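Local coordinates for RagB/SusD family nutrient uptake outer membrane protein (Bacteroides thetaiotaomicron, PDB 7KV2) that probably binds beta-glucan at the surface of a gut bacterium's outer membrane, as a SusD-family glycan-binding protein that helps capture the polysaccharide for uptake, at residues Arg401-Ser406 with Glu460-Trp465; Leu409-Glu414 with Glu451-Glu456. All coordinates share one frame; numbering follows the deposited sequence.

Interaction 1 (Arg401-Ser406 with Glu460-Trp465); sequences RIYRYS and EGKRYW. With NA (sodium ion), chain G.
Arg404 grips the carboxylate of Glu460 side-on, NE and NH2 each taking one oxygen. From CB its chain leaves with CG anti to the carbonyl carbon (chi1 -58°); CD passes 3.8 Å from Glu460 OE1, and the bend at chi3 (-74°) then turns NE onto that oxygen. NE meets Glu460 OE1 at 2.9 Å in an almost straight bond, in the guanidinium plane. At the tip NH2 reaches Glu460 OE2 at 2.8 Å, while NH1 turns to Glu272 and Glu456. Both oxygens use their syn lone pairs, and the two flat groups lie only 19° from coplanar, so the paired bonds fix the rotation of each. Glu460 OE2 has a second cation in Lys377. These opposite charges probably keep the buried carboxylate ionised.

Two residues on from Glu460, Lys462 bends at chi2 and sends NZ to Ile402 O at 2.7 Å, nearly along the C=O axis; its charge is also paired with Glu407. NZ lies obliquely to the Tyr403 ring, 4.0 Å from Tyr403 CD1. Water 1 donates to Arg401 O and Glu460 OE1, and water 2 joins Arg401 O to Glu460 O. Next to Arg404, Tyr405 points its OH at the sodium ion, 2.8 Å away, a site completed by carbonyls of Ile248, Ser250 and Tyr253 and by water. Ile402 and Tyr403 both pair with Phe275, forming a classic beta bulge in the two-stranded antiparallel sheet of 273-277 and 400-404.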
loop_
_atom_site.group_PDB
_atom_site.type_symbol
_atom_site.label_atom_id
_atom_site.label_comp_id
_atom_site.label_asym_id
_atom_site.label_seq_id
_atom_site.Cartn_x
_atom_site.Cartn_y
_atom_site.Cartn_z
ATOM N N ARG A 401 0.419 -2.030 -6.385
ATOM C CA ARG A 401 1.772 -2.593 -6.144
ATOM C C ARG A 401 2.075 -2.527 -4.636
ATOM O O ARG A 401 2.048 -1.453 -4.062
ATOM C CB ARG A 401 2.804 -1.843 -6.973
ATOM C CG ARG A 401 2.850 -2.275 -8.438
ATOM C CD ARG A 401 1.591 -1.905 -9.222
ATOM N NE ARG A 401 1.871 -2.002 -10.665
ATOM C CZ ARG A 401 0.963 -1.835 -11.624
ATOM N NH1 ARG A 401 -0.304 -1.598 -11.327
ATOM N NH2 ARG A 401 1.334 -1.943 -12.884
ATOM N N ILE A 402 2.395 -3.633 -3.999
ATOM C CA ILE A 402 2.691 -3.681 -2.542
ATOM C C ILE A 402 4.211 -3.704 -2.320
ATOM O O ILE A 402 4.718 -2.767 -1.680
ATOM C CB ILE A 402 1.975 -4.895 -1.895
ATOM C CG1 ILE A 402 0.464 -4.878 -2.144
ATOM C CG2 ILE A 402 2.308 -4.964 -0.418
ATOM C CD1 ILE A 402 -0.225 -3.603 -1.652
ATOM N N TYR A 403 4.916 -4.695 -2.907
ATOM C CA TYR A 403 6.385 -4.874 -2.775
ATOM C C TYR A 403 7.031 -4.920 -4.156
ATOM O O TYR A 403 6.627 -5.754 -5.035
ATOM C CB TYR A 403 6.752 -6.142 -2.013
ATOM C CG TYR A 403 6.219 -6.140 -0.620
ATOM C CD1 TYR A 403 6.524 -5.109 0.262
ATOM C CD2 TYR A 403 5.491 -7.222 -0.142
ATOM C CE1 TYR A 403 6.044 -5.111 1.574
ATOM C CE2 TYR A 403 5.039 -7.237 1.167
ATOM C CZ TYR A 403 5.338 -6.200 2.034
ATOM O OH TYR A 403 4.798 -6.226 3.298
ATOM N N ARG A 404 7.984 -4.005 -4.340
ATOM C CA ARG A 404 8.787 -3.906 -5.580
ATOM C C ARG A 404 10.241 -4.159 -5.203
ATOM O O ARG A 404 10.643 -3.831 -4.083
ATOM C CB ARG A 404 8.644 -2.546 -6.243
ATOM C CG ARG A 404 7.197 -2.219 -6.584
ATOM C CD ARG A 404 7.019 -1.059 -7.538
ATOM N NE ARG A 404 7.255 0.285 -7.002
ATOM C CZ ARG A 404 8.342 1.032 -7.213
ATOM N NH1 ARG A 404 9.384 0.569 -7.907
ATOM N NH2 ARG A 404 8.386 2.263 -6.738
ATOM N N TYR A 405 11.005 -4.660 -6.154
ATOM C CA TYR A 405 12.415 -5.026 -5.915
ATOM C C TYR A 405 13.238 -3.804 -5.506
ATOM O O TYR A 405 14.207 -3.977 -4.812
ATOM C CB TYR A 405 12.985 -5.653 -7.172
ATOM C CG TYR A 405 14.385 -6.204 -7.062
ATOM C CD1 TYR A 405 14.653 -7.351 -6.348
ATOM C CD2 TYR A 405 15.416 -5.641 -7.787
ATOM C CE1 TYR A 405 15.929 -7.908 -6.337
ATOM C CE2 TYR A 405 16.692 -6.171 -7.778
ATOM C CZ TYR A 405 16.953 -7.311 -7.061
ATOM O OH TYR A 405 18.214 -7.836 -7.117
ATOM N N SER A 406 12.916 -2.587 -5.937
ATOM C CA SER A 406 13.669 -1.400 -5.452
ATOM C C SER A 406 13.564 -1.304 -3.913
ATOM O O SER A 406 14.517 -0.838 -3.264
ATOM C CB SER A 406 13.209 -0.163 -6.148
ATOM O OG SER A 406 11.857 0.090 -5.855
ATOM N N GLU A 460 2.628 5.161 -2.583
ATOM C CA GLU A 460 2.651 3.693 -2.462
ATOM C C GLU A 460 2.571 3.269 -0.998
ATOM O O GLU A 460 2.759 2.110 -0.756
ATOM C CB GLU A 460 3.885 3.066 -3.116
ATOM C CG GLU A 460 4.049 3.523 -4.553
ATOM C CD GLU A 460 5.126 2.782 -5.351
ATOM O OE1 GLU A 460 5.104 1.487 -5.386
ATOM O OE2 GLU A 460 6.016 3.462 -5.880
ATOM N N GLY A 461 2.238 4.176 -0.087
ATOM C CA GLY A 461 1.972 3.838 1.337
ATOM C C GLY A 461 3.223 3.492 2.132
ATOM O O GLY A 461 3.136 2.620 3.062
ATOM N N LYS A 462 4.364 4.119 1.834
ATOM C CA LYS A 462 5.665 3.841 2.523
ATOM C C LYS A 462 6.115 5.022 3.397
ATOM O O LYS A 462 6.603 4.788 4.520
ATOM C CB LYS A 462 6.775 3.558 1.505
ATOM C CG LYS A 462 6.395 2.517 0.458
ATOM C CD LYS A 462 6.189 1.133 1.021
ATOM C CE LYS A 462 5.675 0.163 -0.039
ATOM N NZ LYS A 462 5.624 -1.251 0.396
ATOM N N ARG A 463 5.938 6.256 2.919
ATOM C CA ARG A 463 6.642 7.454 3.456
ATOM C C ARG A 463 6.265 7.694 4.938
ATOM O O ARG A 463 7.171 8.026 5.749
ATOM C CB ARG A 463 6.311 8.657 2.567
ATOM C CG ARG A 463 6.858 9.990 3.062
ATOM C CD ARG A 463 8.386 10.010 3.146
ATOM N NE ARG A 463 8.815 11.387 3.379
ATOM C CZ ARG A 463 10.048 11.751 3.735
ATOM N NH1 ARG A 463 10.993 10.854 3.931
ATOM N NH2 ARG A 463 10.323 13.024 3.892
ATOM N N TYR A 464 4.990 7.607 5.271
ATOM C CA TYR A 464 4.538 7.928 6.646
ATOM C C TYR A 464 5.241 6.971 7.607
ATOM O O TYR A 464 5.847 7.468 8.579
ATOM C CB TYR A 464 3.037 7.822 6.783
ATOM C CG TYR A 464 2.480 8.296 8.114
ATOM C CD1 TYR A 464 2.822 9.536 8.642
ATOM C CD2 TYR A 464 1.640 7.482 8.855
ATOM C CE1 TYR A 464 2.250 9.989 9.820
ATOM C CE2 TYR A 464 1.089 7.912 10.062
ATOM C CZ TYR A 464 1.400 9.170 10.542
ATOM O OH TYR A 464 0.847 9.627 11.714
ATOM N N TRP A 465 5.215 5.674 7.300
ATOM C CA TRP A 465 5.865 4.646 8.162
ATOM C C TRP A 465 7.379 4.880 8.209
ATOM O O TRP A 465 7.968 4.713 9.310
ATOM C CB TRP A 465 5.481 3.226 7.740
ATOM C CG TRP A 465 4.009 3.092 7.512
ATOM C CD1 TRP A 465 3.411 2.792 6.315
ATOM C CD2 TRP A 465 2.953 3.450 8.409
ATOM N NE1 TRP A 465 2.054 2.879 6.425
ATOM C CE2 TRP A 465 1.741 3.233 7.712
ATOM C CE3 TRP A 465 2.896 3.812 9.767
ATOM C CZ2 TRP A 465 0.505 3.439 8.308
ATOM C CZ3 TRP A 465 1.671 4.022 10.349
ATOM C CH2 TRP A 465 0.496 3.841 9.627
HETATM NA NA NA G . 17.820 -10.381 -8.232
HETATM O O HOH W 1 2.244 1.002 -5.060
HETATM O O HOH W 2 0.853 0.098 -1.490
HETATM O O HOH W 3 5.350 -0.664 -3.631
HETATM O O HOH W 4 19.245 -10.142 -9.950
#

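Interaction 2 (Leu409-Glu414 with Glu451-Glu456); sequences LLNAAE and EERHLE
Arg453 NH1 makes two hydrogen bonds at its contact with 409-414: it donates to Asn411 OD1 at 2.9 Å, and water 5 accepts from it at 2.8 Å. The setting is an antiparallel helix pair, 169° between the two short axes, within the helical SusD fold. The short axes come no closer than 10.8 Å, and side chains make the contact. Arg453 bends at chi3 (71°) to turn its guanidinium across the end of Asn411; amide and guanidinium planes are nearly coplanar, yet the N-H points well off OD1, with an angle of 138°. NE and NH2 are salt-bridged to Asp466 and Glu407, so two of its three nitrogens are paired with carboxylates. Water 5 also donates to Glu414 OE1 at 2.7 Å, tying this carboxylate to Arg453 indirectly, while Glu414 OE2 is held by Arg469 and Arg418.

Beside these polar groups Leu410 points toward the facing helix, sliding past Arg453 in the opposite direction. Helix 425-435 packs alongside through Leu429, which touches both Leu410 and Glu452. The two methyls of Leu410 meet different residues: CD1 lies 3.9 Å from Arg453 CG, and CD2 lies 4.0 Å from Glu452 CG.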
loop_
_atom_site.group_PDB
_atom_site.type_symbol
_atom_site.label_atom_id
_atom_site.label_comp_id
_atom_site.label_asym_id
_atom_site.label_seq_id
_atom_site.Cartn_x
_atom_site.Cartn_y
_atom_site.Cartn_z
ATOM N N LEU A 409 16.185 -3.739 -2.492
ATOM C CA LEU A 409 17.540 -3.143 -2.591
ATOM C C LEU A 409 17.729 -2.066 -1.508
ATOM O O LEU A 409 18.797 -2.055 -0.837
ATOM C CB LEU A 409 17.749 -2.570 -3.994
ATOM C CG LEU A 409 17.908 -3.558 -5.158
ATOM C CD1 LEU A 409 17.829 -2.826 -6.480
ATOM C CD2 LEU A 409 19.208 -4.341 -5.094
ATOM N N LEU A 410 16.753 -1.184 -1.323
ATOM C CA LEU A 410 16.862 -0.100 -0.324
ATOM C C LEU A 410 16.820 -0.700 1.085
ATOM O O LEU A 410 17.562 -0.190 1.964
ATOM C CB LEU A 410 15.768 0.927 -0.600
ATOM C CG LEU A 410 15.981 1.694 -1.906
ATOM C CD1 LEU A 410 14.846 2.675 -2.210
ATOM C CD2 LEU A 410 17.293 2.453 -1.901
ATOM N N ASN A 411 15.969 -1.695 1.331
ATOM C CA ASN A 411 15.913 -2.409 2.645
ATOM C C ASN A 411 17.315 -2.975 2.977
ATOM O O ASN A 411 17.810 -2.748 4.108
ATOM C CB ASN A 411 14.920 -3.572 2.635
ATOM C CG ASN A 411 13.455 -3.204 2.772
ATOM O OD1 ASN A 411 13.100 -2.046 2.981
ATOM N ND2 ASN A 411 12.596 -4.207 2.683
ATOM N N ALA A 412 17.939 -3.678 2.014
ATOM C CA ALA A 412 19.286 -4.278 2.185
ATOM C C ALA A 412 20.317 -3.164 2.440
ATOM O O ALA A 412 21.079 -3.268 3.385
ATOM C CB ALA A 412 19.643 -5.124 0.991
ATOM N N ALA A 413 20.364 -2.113 1.621
ATOM C CA ALA A 413 21.282 -0.969 1.851
ATOM C C ALA A 413 21.114 -0.468 3.299
ATOM O O ALA A 413 22.127 -0.311 4.034
ATOM C CB ALA A 413 21.018 0.123 0.848
ATOM N N GLU A 414 19.896 -0.185 3.733
ATOM C CA GLU A 414 19.659 0.413 5.069
ATOM C C GLU A 414 20.140 -0.559 6.153
ATOM O O GLU A 414 20.787 -0.104 7.100
ATOM C CB GLU A 414 18.182 0.722 5.297
ATOM C CG GLU A 414 17.925 1.387 6.609
ATOM C CD GLU A 414 16.506 1.841 6.850
ATOM O OE1 GLU A 414 15.743 1.969 5.846
ATOM O OE2 GLU A 414 16.180 2.120 8.041
ATOM N N GLU A 451 15.920 9.157 1.972
ATOM C CA GLU A 451 15.484 10.096 0.910
ATOM C C GLU A 451 15.284 9.348 -0.427
ATOM O O GLU A 451 14.401 9.778 -1.212
ATOM C CB GLU A 451 16.391 11.309 0.853
ATOM C CG GLU A 451 15.936 12.325 -0.179
ATOM C CD GLU A 451 14.581 12.997 0.026
ATOM O OE1 GLU A 451 13.864 12.759 1.046
ATOM O OE2 GLU A 451 14.247 13.816 -0.849
ATOM N N GLU A 452 16.050 8.297 -0.719
ATOM C CA GLU A 452 15.850 7.544 -1.981
ATOM C C GLU A 452 14.491 6.844 -1.907
ATOM O O GLU A 452 13.788 6.859 -2.898
ATOM C CB GLU A 452 16.957 6.531 -2.250
ATOM C CG GLU A 452 16.963 6.014 -3.674
ATOM C CD GLU A 452 17.425 7.034 -4.696
ATOM O OE1 GLU A 452 18.220 7.951 -4.307
ATOM O OE2 GLU A 452 16.918 6.974 -5.838
ATOM N N ARG A 453 14.112 6.293 -0.752
ATOM C CA ARG A 453 12.765 5.724 -0.553
ATOM C C ARG A 453 11.715 6.791 -0.862
ATOM O O ARG A 453 10.698 6.490 -1.504
ATOM C CB ARG A 453 12.591 5.181 0.862
ATOM C CG ARG A 453 13.509 4.036 1.224
ATOM C CD ARG A 453 13.328 3.611 2.676
ATOM N NE ARG A 453 12.048 2.931 2.850
ATOM C CZ ARG A 453 11.796 1.641 2.656
ATOM N NH1 ARG A 453 12.758 0.746 2.424
ATOM N NH2 ARG A 453 10.549 1.239 2.772
ATOM N N HIS A 454 11.924 8.005 -0.346
ATOM C CA HIS A 454 11.005 9.146 -0.479
ATOM C C HIS A 454 10.771 9.418 -1.981
ATOM O O HIS A 454 9.630 9.623 -2.377
ATOM C CB HIS A 454 11.607 10.357 0.259
ATOM C CG HIS A 454 10.677 11.510 0.347
ATOM N ND1 HIS A 454 11.111 12.778 0.671
ATOM C CD2 HIS A 454 9.341 11.582 0.179
ATOM C CE1 HIS A 454 10.077 13.589 0.714
ATOM N NE2 HIS A 454 8.965 12.886 0.387
ATOM N N LEU A 455 11.851 9.442 -2.755
ATOM C CA LEU A 455 11.813 9.703 -4.218
ATOM C C LEU A 455 11.124 8.523 -4.934
ATOM O O LEU A 455 10.413 8.773 -5.913
ATOM C CB LEU A 455 13.261 9.861 -4.706
ATOM C CG LEU A 455 14.018 11.109 -4.230
ATOM C CD1 LEU A 455 15.467 11.070 -4.700
ATOM C CD2 LEU A 455 13.382 12.383 -4.759
ATOM N N GLU A 456 11.328 7.302 -4.433
ATOM C CA GLU A 456 10.979 6.025 -5.107
ATOM C C GLU A 456 9.488 5.656 -4.954
ATOM O O GLU A 456 8.918 5.057 -5.889
ATOM C CB GLU A 456 11.878 4.923 -4.539
ATOM C CG GLU A 456 11.721 3.590 -5.216
ATOM C CD GLU A 456 12.119 3.466 -6.674
ATOM O OE1 GLU A 456 12.807 4.376 -7.199
ATOM O OE2 GLU A 456 11.703 2.442 -7.296
HETATM O O HOH W 5 15.452 1.164 3.240
#

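In the fold
Interactions 1 and 2 have centres 10 Å apart and share helix 405-417, which starts where strand 400-404 ends; of the second segments, helices 446-456 and 463-469 follow each other in the chain. Glu456 joins the two contacts: its OE2 lies 3.0 Å from Arg404 NH1 in a salt bridge and 2.8 Å from Ser406 OG in a probable hydrogen bond. Glu407, between the two first segments, pairs with Lys462 of interaction 1 and Arg453 of interaction 2, so linked charges run through both contacts. The sodium ion is bound by Tyr405 of interaction 1 and lies about 13 Å from the Asn411 side chain of interaction 2.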